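PDB 1ON3: methylmalonyl-CoA carboxyltransferase 12S subunit from Propionibacterium freudenreichii, which catalyses transfer of the carboxyl group of methylmalonyl-CoA to the biotin of the 1.3S subunit, yielding propanoyl-CoA, as the hexameric core of transcarboxylase. Local coordinates for residues 50-62 with 86-99. Sequence-based numbering, arbitrary orientation.
Sequences LNNLLDPHSFDEV and VTGRGTILGRPVHA
D60 and R89 form an antiparallel hydrogen-bonded pair that adds strand 60-62 to the edge of the hairpin 86-99, the strand axes running at 147° with D60 N 2.6 Å from R89 O. Beyond this ladder, the D55 carboxylate grips the type I' turn I92-R95. It offers syn lone pairs to two turn amides, D55 OD1 to L93 N at 2.8 Å and D55 OD2 to G94 N in a nearly straight bond (173°). T91 OG1 donates a hydrogen bond to D55 OD2 at 2.5 Å from the anti side, somewhat out of the carboxylate plane. Replacing D55 with an alanine would probably leave the L93 and G94 amides without these acceptors and the T91 hydroxyl free to turn. With OG set between its backbone N and carbonyl carbon (chi1 72°), S58 donates from OG to D55 O at 2.7 Å and accepts the N-H of T91. On the helix-facing side, L54 CD2 meets V97 CG2 at 3.6 Å, and L50 spreads its methyls between V86 and A99. F59 CE1 lies 3.5 Å from G88 CA, where a modelled CB would clash with the ring. Polar grips at the turn, and L50 and L54 packing from helix 46-53 and just past it onto strands 86-92 and 95-99, thus fasten this edge of the N-terminal carboxyltransferase sheet, and two donors sharing OD2 probably stabilise a negative charge on D55.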
ATOM      1  N   LEU E  50      27.466  17.639  26.010  1.00 10.27           N
ATOM      2  CA  LEU E  50      27.398  16.483  25.133  1.00 13.22           C
ATOM      3  C   LEU E  50      28.282  15.370  25.683  1.00 14.56           C
ATOM      4  O   LEU E  50      27.911  14.200  25.652  1.00 14.02           O
ATOM      5  CB  LEU E  50      27.846  16.858  23.719  1.00 13.84           C
ATOM      6  CG  LEU E  50      26.825  17.676  22.935  1.00 13.36           C
ATOM      7  CD1 LEU E  50      27.445  18.162  21.620  1.00 17.87           C
ATOM      8  CD2 LEU E  50      25.594  16.809  22.673  1.00 10.89           C
ATOM      9  N   ASN E  51      29.445  15.741  26.209  1.00 13.63           N
ATOM     10  CA  ASN E  51      30.357  14.745  26.749  1.00 18.24           C
ATOM     11  C   ASN E  51      29.760  14.042  27.962  1.00 17.78           C
ATOM     12  O   ASN E  51      30.002  12.860  28.175  1.00 15.59           O
ATOM     13  CB  ASN E  51      31.693  15.382  27.133  1.00 18.95           C
ATOM     14  CG  ASN E  51      32.746  14.346  27.458  1.00 25.76           C
ATOM     15  OD1 ASN E  51      33.095  13.514  26.613  1.00 27.27           O
ATOM     16  ND2 ASN E  51      33.254  14.378  28.684  1.00 26.74           N
ATOM     17  N   ASN E  52      28.981  14.779  28.751  1.00 18.62           N
ATOM     18  CA  ASN E  52      28.334  14.231  29.938  1.00 18.77           C
ATOM     19  C   ASN E  52      27.113  13.378  29.597  1.00 16.79           C
ATOM     20  O   ASN E  52      26.840  12.370  30.253  1.00 18.07           O
ATOM     21  CB  ASN E  52      27.913  15.368  30.875  1.00 21.25           C
ATOM     22  CG  ASN E  52      29.092  15.989  31.598  1.00 23.21           C
ATOM     23  OD1 ASN E  52      29.001  17.090  32.141  1.00 25.50           O
ATOM     24  ND2 ASN E  52      30.205  15.279  31.610  1.00 18.72           N
ATOM     25  N   LEU E  53      26.384  13.780  28.564  1.00 16.44           N
ATOM     26  CA  LEU E  53      25.185  13.059  28.156  1.00 18.37           C
ATOM     27  C   LEU E  53      25.466  11.770  27.386  1.00 18.95           C
ATOM     28  O   LEU E  53      24.839  10.740  27.637  1.00 17.22           O
ATOM     29  CB  LEU E  53      24.309  13.964  27.289  1.00 11.00           C
ATOM     30  CG  LEU E  53      23.051  13.295  26.696  1.00 14.00           C
ATOM     31  CD1 LEU E  53      21.959  13.182  27.773  1.00 14.66           C
ATOM     32  CD2 LEU E  53      22.532  14.119  25.528  1.00 10.75           C
ATOM     33  N   LEU E  54      26.401  11.839  26.443  1.00 15.49           N
ATOM     34  CA  LEU E  54      26.725  10.698  25.592  1.00 17.10           C
ATOM     35  C   LEU E  54      27.733   9.711  26.187  1.00 19.28           C
ATOM     36  O   LEU E  54      28.523  10.066  27.068  1.00 16.34           O
ATOM     37  CB  LEU E  54      27.245  11.209  24.245  1.00 15.97           C
ATOM     38  CG  LEU E  54      26.366  12.246  23.528  1.00 14.96           C
ATOM     39  CD1 LEU E  54      27.101  12.824  22.326  1.00 10.71           C
ATOM     40  CD2 LEU E  54      25.052  11.588  23.092  1.00 13.62           C
ATOM     41  N   ASP E  55      27.685   8.466  25.712  1.00 17.54           N
ATOM     42  CA  ASP E  55      28.618   7.445  26.180  1.00 19.27           C
ATOM     43  C   ASP E  55      30.038   7.936  25.893  1.00 21.07           C
ATOM     44  O   ASP E  55      30.280   8.622  24.891  1.00 19.27           O
ATOM     45  CB  ASP E  55      28.402   6.117  25.438  1.00 21.50           C
ATOM     46  CG  ASP E  55      27.061   5.484  25.743  1.00 15.40           C
ATOM     47  OD1 ASP E  55      26.564   5.668  26.866  1.00 17.85           O
ATOM     48  OD2 ASP E  55      26.516   4.789  24.861  1.00 19.14           O
ATOM     49  N   PRO E  56      30.994   7.599  26.767  1.00 20.79           N
ATOM     50  CA  PRO E  56      32.383   8.025  26.568  1.00 21.36           C
ATOM     51  C   PRO E  56      32.902   7.768  25.153  1.00 21.62           C
ATOM     52  O   PRO E  56      32.751   6.673  24.614  1.00 22.95           O
ATOM     53  CB  PRO E  56      33.141   7.202  27.606  1.00 23.70           C
ATOM     54  CG  PRO E  56      32.170   7.135  28.739  1.00 20.40           C
ATOM     55  CD  PRO E  56      30.850   6.845  28.027  1.00 19.81           C
ATOM     56  N   HIS E  57      33.512   8.792  24.566  1.00 21.08           N
ATOM     57  CA  HIS E  57      34.093   8.711  23.229  1.00 27.27           C
ATOM     58  C   HIS E  57      33.149   8.315  22.098  1.00 25.38           C
ATOM     59  O   HIS E  57      33.605   7.919  21.020  1.00 24.40           O
ATOM     60  CB  HIS E  57      35.288   7.752  23.243  1.00 31.19           C
ATOM     61  CG  HIS E  57      36.343   8.131  24.236  1.00 38.69           C
ATOM     62  ND1 HIS E  57      36.317   7.708  25.547  1.00 40.53           N
ATOM     63  CD2 HIS E  57      37.418   8.948  24.124  1.00 39.64           C
ATOM     64  CE1 HIS E  57      37.329   8.250  26.202  1.00 40.46           C
ATOM     65  NE2 HIS E  57      38.012   9.007  25.363  1.00 42.37           N
ATOM     66  N   SER E  58      31.842   8.441  22.323  1.00 19.10           N
ATOM     67  CA  SER E  58      30.877   8.073  21.295  1.00 16.91           C
ATOM     68  C   SER E  58      30.490   9.238  20.383  1.00 12.85           C
ATOM     69  O   SER E  58      29.922   9.037  19.313  1.00 17.19           O
ATOM     70  CB  SER E  58      29.611   7.502  21.940  1.00 15.49           C
ATOM     71  OG  SER E  58      28.857   8.515  22.584  1.00 15.16           O
ATOM     72  N   PHE E  59      30.791  10.456  20.800  1.00 15.28           N
ATOM     73  CA  PHE E  59      30.418  11.616  19.991  1.00 11.01           C
ATOM     74  C   PHE E  59      31.174  11.724  18.676  1.00 13.98           C
ATOM     75  O   PHE E  59      32.400  11.801  18.656  1.00 17.35           O
ATOM     76  CB  PHE E  59      30.605  12.902  20.783  1.00 13.60           C
ATOM     77  CG  PHE E  59      30.126  14.125  20.055  1.00 15.41           C
ATOM     78  CD1 PHE E  59      28.832  14.174  19.537  1.00 16.79           C
ATOM     79  CD2 PHE E  59      30.961  15.223  19.884  1.00 18.55           C
ATOM     80  CE1 PHE E  59      28.379  15.310  18.855  1.00 16.46           C
ATOM     81  CE2 PHE E  59      30.516  16.362  19.205  1.00 17.98           C
ATOM     82  CZ  PHE E  59      29.221  16.401  18.690  1.00 15.55           C
ATOM     83  N   ASP E  60      30.426  11.721  17.579  1.00 13.79           N
ATOM     84  CA  ASP E  60      30.983  11.841  16.239  1.00 18.71           C
ATOM     85  C   ASP E  60      30.486  13.192  15.709  1.00 17.88           C
ATOM     86  O   ASP E  60      29.375  13.300  15.193  1.00 16.23           O
ATOM     87  CB  ASP E  60      30.459  10.713  15.364  1.00 21.49           C
ATOM     88  CG  ASP E  60      31.279  10.518  14.114  1.00 29.40           C
ATOM     89  OD1 ASP E  60      31.754  11.526  13.551  1.00 33.91           O
ATOM     90  OD2 ASP E  60      31.440   9.352  13.688  1.00 33.12           O
ATOM     91  N   GLU E  61      31.315  14.221  15.829  1.00 15.78           N
ATOM     92  CA  GLU E  61      30.904  15.555  15.411  1.00 16.44           C
ATOM     93  C   GLU E  61      30.847  15.841  13.928  1.00 16.05           C
ATOM     94  O   GLU E  61      31.711  15.407  13.168  1.00 19.04           O
ATOM     95  CB  GLU E  61      31.806  16.597  16.073  1.00 20.05           C
ATOM     96  CG  GLU E  61      31.393  18.023  15.781  1.00 14.42           C
ATOM     97  CD  GLU E  61      32.178  19.016  16.618  1.00 16.03           C
ATOM     98  OE1 GLU E  61      31.871  20.216  16.544  1.00 13.80           O
ATOM     99  OE2 GLU E  61      33.100  18.582  17.344  1.00 16.08           O
ATOM    100  N   VAL E  62      29.818  16.587  13.524  1.00 13.65           N
ATOM    101  CA  VAL E  62      29.646  16.991  12.133  1.00 16.17           C
ATOM    102  C   VAL E  62      29.624  18.524  12.088  1.00 15.18           C
ATOM    103  O   VAL E  62      28.942  19.162  12.888  1.00 14.00           O
ATOM    104  CB  VAL E  62      28.302  16.457  11.528  1.00 13.37           C
ATOM    105  CG1 VAL E  62      28.003  17.149  10.216  1.00 17.74           C
ATOM    106  CG2 VAL E  62      28.386  14.958  11.309  1.00 18.82           C
ATOM    107  N   VAL E  86      27.188  22.760  18.437  1.00 12.73           N
ATOM    108  CA  VAL E  86      27.958  21.527  18.272  1.00 13.45           C
ATOM    109  C   VAL E  86      26.938  20.448  17.959  1.00 14.13           C
ATOM    110  O   VAL E  86      26.038  20.200  18.758  1.00 12.23           O
ATOM    111  CB  VAL E  86      28.731  21.171  19.561  1.00 11.84           C
ATOM    112  CG1 VAL E  86      29.618  19.945  19.318  1.00 11.34           C
ATOM    113  CG2 VAL E  86      29.588  22.361  19.994  1.00 13.61           C
ATOM    114  N   THR E  87      27.084  19.822  16.794  1.00 13.41           N
ATOM    115  CA  THR E  87      26.146  18.813  16.325  1.00 10.17           C
ATOM    116  C   THR E  87      26.806  17.501  15.916  1.00 17.22           C
ATOM    117  O   THR E  87      27.927  17.476  15.396  1.00 14.31           O
ATOM    118  CB  THR E  87      25.374  19.335  15.110  1.00 15.08           C
ATOM    119  OG1 THR E  87      26.304  19.640  14.067  1.00 12.13           O
ATOM    120  CG2 THR E  87      24.587  20.608  15.459  1.00 10.69           C
ATOM    121  N   GLY E  88      26.097  16.399  16.131  1.00 15.26           N
ATOM    122  CA  GLY E  88      26.663  15.123  15.753  1.00 17.06           C
ATOM    123  C   GLY E  88      25.846  13.928  16.177  1.00 16.71           C
ATOM    124  O   GLY E  88      24.676  14.053  16.552  1.00 14.24           O
ATOM    125  N   ARG E  89      26.494  12.768  16.118  1.00 16.80           N
ATOM    126  CA  ARG E  89      25.890  11.486  16.454  1.00 16.54           C
ATOM    127  C   ARG E  89      26.684  10.832  17.586  1.00 15.06           C
ATOM    128  O   ARG E  89      27.902  10.967  17.665  1.00 16.95           O
ATOM    129  CB  ARG E  89      25.896  10.603  15.197  1.00 14.73           C
ATOM    130  CG  ARG E  89      25.067   9.305  15.243  1.00 22.56           C
ATOM    131  CD  ARG E  89      25.806   8.126  15.875  1.00 23.27           C
ATOM    132  NE  ARG E  89      25.193   6.843  15.515  1.00 22.19           N
ATOM    133  CZ  ARG E  89      25.655   5.655  15.904  1.00 27.74           C
ATOM    134  NH1 ARG E  89      26.739   5.582  16.669  1.00 20.52           N
ATOM    135  NH2 ARG E  89      25.034   4.536  15.532  1.00 22.66           N
ATOM    136  N   GLY E  90      25.984  10.150  18.486  1.00 14.04           N
ATOM    137  CA  GLY E  90      26.654   9.471  19.580  1.00 14.69           C
ATOM    138  C   GLY E  90      25.756   8.351  20.055  1.00 10.24           C
ATOM    139  O   GLY E  90      24.813   7.992  19.352  1.00 13.33           O
ATOM    140  N   THR E  91      26.044   7.785  21.224  1.00 16.25           N
ATOM    141  CA  THR E  91      25.195   6.736  21.764  1.00 14.52           C
ATOM    142  C   THR E  91      24.931   7.013  23.237  1.00 18.58           C
ATOM    143  O   THR E  91      25.717   7.691  23.902  1.00 18.40           O
ATOM    144  CB  THR E  91      25.835   5.324  21.646  1.00 16.31           C
ATOM    145  OG1 THR E  91      27.026   5.273  22.436  1.00 15.30           O
ATOM    146  CG2 THR E  91      26.167   4.997  20.191  1.00 13.69           C
ATOM    147  N   ILE E  92      23.802   6.517  23.734  1.00 13.07           N
ATOM    148  CA  ILE E  92      23.461   6.665  25.147  1.00 15.78           C
ATOM    149  C   ILE E  92      23.118   5.235  25.549  1.00 16.66           C
ATOM    150  O   ILE E  92      22.169   4.639  25.035  1.00 13.00           O
ATOM    151  CB  ILE E  92      22.268   7.626  25.355  1.00 16.64           C
ATOM    152  CG1 ILE E  92      22.700   9.068  25.027  1.00 14.47           C
ATOM    153  CG2 ILE E  92      21.766   7.528  26.797  1.00 16.50           C
ATOM    154  CD1 ILE E  92      21.556  10.100  25.038  1.00 15.64           C
ATOM    155  N   LEU E  93      23.934   4.678  26.437  1.00 17.51           N
ATOM    156  CA  LEU E  93      23.774   3.294  26.860  1.00 17.44           C
ATOM    157  C   LEU E  93      23.719   2.418  25.612  1.00 17.79           C
ATOM    158  O   LEU E  93      22.888   1.524  25.497  1.00 19.54           O
ATOM    159  CB  LEU E  93      22.513   3.132  27.717  1.00 19.61           C
ATOM    160  CG  LEU E  93      22.773   3.213  29.228  1.00 20.16           C
ATOM    161  CD1 LEU E  93      23.503   4.497  29.573  1.00 27.44           C
ATOM    162  CD2 LEU E  93      21.455   3.127  29.988  1.00 25.31           C
ATOM    163  N   GLY E  94      24.608   2.708  24.664  1.00 17.08           N
ATOM    164  CA  GLY E  94      24.672   1.936  23.434  1.00 18.38           C
ATOM    165  C   GLY E  94      23.673   2.301  22.351  1.00 15.28           C
ATOM    166  O   GLY E  94      23.847   1.910  21.201  1.00 14.72           O
ATOM    167  N   ARG E  95      22.635   3.056  22.710  1.00 15.38           N
ATOM    168  CA  ARG E  95      21.602   3.459  21.756  1.00 12.73           C
ATOM    169  C   ARG E  95      22.032   4.646  20.919  1.00 14.68           C
ATOM    170  O   ARG E  95      22.412   5.687  21.449  1.00 14.11           O
ATOM    171  CB  ARG E  95      20.307   3.829  22.489  1.00 11.00           C
ATOM    172  CG  ARG E  95      19.683   2.679  23.266  1.00 14.10           C
ATOM    173  CD  ARG E  95      18.521   3.158  24.127  1.00 19.58           C
ATOM    174  NE  ARG E  95      17.538   3.882  23.330  1.00 18.03           N
ATOM    175  CZ  ARG E  95      16.419   4.411  23.808  1.00 12.82           C
ATOM    176  NH1 ARG E  95      16.127   4.300  25.104  1.00  7.47           N
ATOM    177  NH2 ARG E  95      15.589   5.037  22.976  1.00 10.47           N
ATOM    178  N   PRO E  96      21.972   4.509  19.592  1.00 13.14           N
ATOM    179  CA  PRO E  96      22.361   5.603  18.700  1.00 13.85           C
ATOM    180  C   PRO E  96      21.429   6.807  18.866  1.00 14.55           C
ATOM    181  O   PRO E  96      20.204   6.643  18.950  1.00 13.82           O
ATOM    182  CB  PRO E  96      22.210   4.977  17.306  1.00 14.72           C
ATOM    183  CG  PRO E  96      22.417   3.495  17.570  1.00 15.20           C
ATOM    184  CD  PRO E  96      21.621   3.301  18.826  1.00 15.15           C
ATOM    185  N   VAL E  97      22.005   8.006  18.919  1.00 12.20           N
ATOM    186  CA  VAL E  97      21.224   9.236  19.012  1.00 10.35           C
ATOM    187  C   VAL E  97      21.931  10.332  18.229  1.00 12.80           C
ATOM    188  O   VAL E  97      23.107  10.195  17.892  1.00 13.61           O
ATOM    189  CB  VAL E  97      21.064   9.761  20.479  1.00 10.38           C
ATOM    190  CG1 VAL E  97      20.264   8.779  21.329  1.00  7.41           C
ATOM    191  CG2 VAL E  97      22.434  10.046  21.097  1.00 11.57           C
ATOM    192  N   HIS E  98      21.196  11.398  17.925  1.00  9.76           N
ATOM    193  CA  HIS E  98      21.736  12.581  17.261  1.00  9.56           C
ATOM    194  C   HIS E  98      21.472  13.724  18.238  1.00 13.74           C
ATOM    195  O   HIS E  98      20.447  13.733  18.926  1.00 10.98           O
ATOM    196  CB  HIS E  98      21.048  12.836  15.920  1.00 12.65           C
ATOM    197  CG  HIS E  98      21.483  11.887  14.849  1.00 16.11           C
ATOM    198  ND1 HIS E  98      21.000  10.596  14.752  1.00 15.03           N
ATOM    199  CD2 HIS E  98      22.421  12.013  13.882  1.00 14.32           C
ATOM    200  CE1 HIS E  98      21.626   9.970  13.769  1.00 18.55           C
ATOM    201  NE2 HIS E  98      22.496  10.808  13.227  1.00 13.51           N
ATOM    202  N   ALA E  99      22.382  14.690  18.304  1.00 12.06           N
ATOM    203  CA  ALA E  99      22.228  15.780  19.269  1.00  8.10           C
ATOM    204  C   ALA E  99      22.828  17.096  18.801  1.00 12.81           C
ATOM    205  O   ALA E  99      23.689  17.118  17.916  1.00 13.15           O
ATOM    206  CB  ALA E  99      22.875  15.372  20.591  1.00 10.98           C
TER
HETATM  207  O   HOH W   1      29.027   6.830  17.874  1.00 28.04           O
HETATM  208  O   HOH W   2      29.436  20.829  15.112  1.00 13.30           O